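Local coordinates for protein ectoine dioxygenase (Sphingopyxis alaskensis, PDB 4MHR) that hydroxylates L-ectoine to 5-hydroxyectoine in an iron- and 2-oxoglutarate-dependent reaction, supplying a compatible solute against osmotic stress, at residues 59-62 with 63-67. Sequence-based numbering, arbitrary orientation.
Sequences DIFS and ADEVA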
# COMPACT_ATOMS: atom_id res chain seq x y z
N ASP A 59 10.18 11.27 -10.31
CA ASP A 59 11.01 11.23 -11.51
C ASP A 59 11.87 10.01 -11.60
O ASP A 59 12.98 10.09 -12.03
CB ASP A 59 11.92 12.46 -11.58
CG ASP A 59 11.13 13.73 -11.52
OD1 ASP A 59 10.11 13.82 -12.24
OD2 ASP A 59 11.45 14.59 -10.68
N ILE A 60 11.39 8.87 -11.13
CA ILE A 60 12.17 7.67 -11.30
C ILE A 60 11.89 6.89 -12.59
O ILE A 60 12.68 6.00 -12.92
CB ILE A 60 12.04 6.73 -10.10
CG1 ILE A 60 10.60 6.36 -9.84
CG2 ILE A 60 12.66 7.35 -8.86
CD1 ILE A 60 10.54 5.10 -8.99
N PHE A 61 10.72 7.08 -13.20
CA PHE A 61 10.33 6.41 -14.47
C PHE A 61 10.37 7.51 -15.52
O PHE A 61 10.01 8.64 -15.23
CB PHE A 61 8.89 5.86 -14.41
CG PHE A 61 8.71 4.72 -13.44
CD1 PHE A 61 9.28 3.49 -13.70
CD2 PHE A 61 8.03 4.91 -12.23
CE1 PHE A 61 9.21 2.44 -12.78
CE2 PHE A 61 7.90 3.85 -11.33
CZ PHE A 61 8.50 2.63 -11.59
N SER A 62 10.80 7.18 -16.72
CA SER A 62 10.83 8.18 -17.82
C SER A 62 9.42 8.47 -18.28
O SER A 62 8.54 7.68 -18.00
CB SER A 62 11.65 7.63 -19.02
OG SER A 62 10.93 6.60 -19.67
N ALA A 63 9.20 9.59 -19.00
CA ALA A 63 7.88 9.86 -19.61
C ALA A 63 7.34 8.71 -20.49
O ALA A 63 6.15 8.40 -20.42
CB ALA A 63 7.86 11.17 -20.40
N ASP A 64 8.19 8.04 -21.24
CA ASP A 64 7.75 6.88 -22.06
C ASP A 64 7.27 5.73 -21.16
O ASP A 64 6.26 5.14 -21.39
CB ASP A 64 8.91 6.37 -22.95
CG ASP A 64 9.21 7.30 -24.16
OD1 ASP A 64 8.39 8.16 -24.51
OD2 ASP A 64 10.30 7.17 -24.75
N GLU A 65 8.03 5.43 -20.11
CA GLU A 65 7.61 4.37 -19.10
C GLU A 65 6.27 4.65 -18.45
O GLU A 65 5.41 3.76 -18.39
CB GLU A 65 8.69 4.21 -18.03
CG GLU A 65 9.84 3.36 -18.54
CD GLU A 65 10.98 3.26 -17.55
OE1 GLU A 65 11.30 4.28 -16.94
OE2 GLU A 65 11.57 2.18 -17.41
N VAL A 66 6.07 5.90 -18.04
CA VAL A 66 4.79 6.35 -17.44
C VAL A 66 3.63 6.20 -18.41
O VAL A 66 2.59 5.66 -18.05
CB VAL A 66 4.88 7.81 -16.88
CG1 VAL A 66 3.53 8.37 -16.44
CG2 VAL A 66 5.85 7.89 -15.73
N ALA A 67 3.79 6.71 -19.64
CA ALA A 67 2.72 6.61 -20.67
C ALA A 67 2.38 5.13 -20.93
O ALA A 67 1.22 4.72 -21.02
CB ALA A 67 3.15 7.33 -21.96
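Ser-62 and Glu-65 grip each other twice where the loop 59-62 runs into the helix beginning at Ala-63. In one direction the hydroxyl OG of Ser-62 accepts from the backbone N of Glu-65 at 3.2 Å, with an N-H...O angle of 170°. In the other, the backbone N of Ser-62 donates to Glu-65 OE1 at 3.0 Å, with an N-H...O angle of 165°, using the anti lone pair of this oxygen. The serine torsion accounts for the first bond: at chi1 71° OG sits between its own N and carbonyl carbon, turned toward the first helical turn. Glu-65 CG lies anti to its carbonyl carbon, directed back toward the start of the helix, and the extended chain beyond it brings OE1 to the N-H of Ser-62. These reciprocal bonds define a capping box, with Ser-62 as N-cap of helix 63-78; Val-66 N donates to Ser-62 O (3.0 Å), an i to i+4 bond that opens the helical hydrogen-bond pattern. The motif ends the connection from edge strand 54-57 of the large antiparallel sheet, well away from the iron site. Packing is tight on the buried side, where Phe-61 and Glu-65 cross at about a right angle. Glu-65 OE1 lies at the ring edge, in its plane, and approaches Phe-61 CA to 3.4 Å; ring and carboxylate planes are steeply inclined. Phe-61 CB also meets Val-66 CG2 at 3.9 Å, while the Phe-61 side chain also touches Leu-308 and Val-244. The second carboxylate oxygen, OE2, is held by a salt bridge to Arg-118 and a hydrogen bond from Leu-308 N, which together should fix the carboxylate's rotation and favour its charged form. The solvent side is much looser: Ala-63 and Asp-64 are exposed, and the Asp-64 side chain touches the loop merely through CB, 3.9 Å from Ser-62 OG.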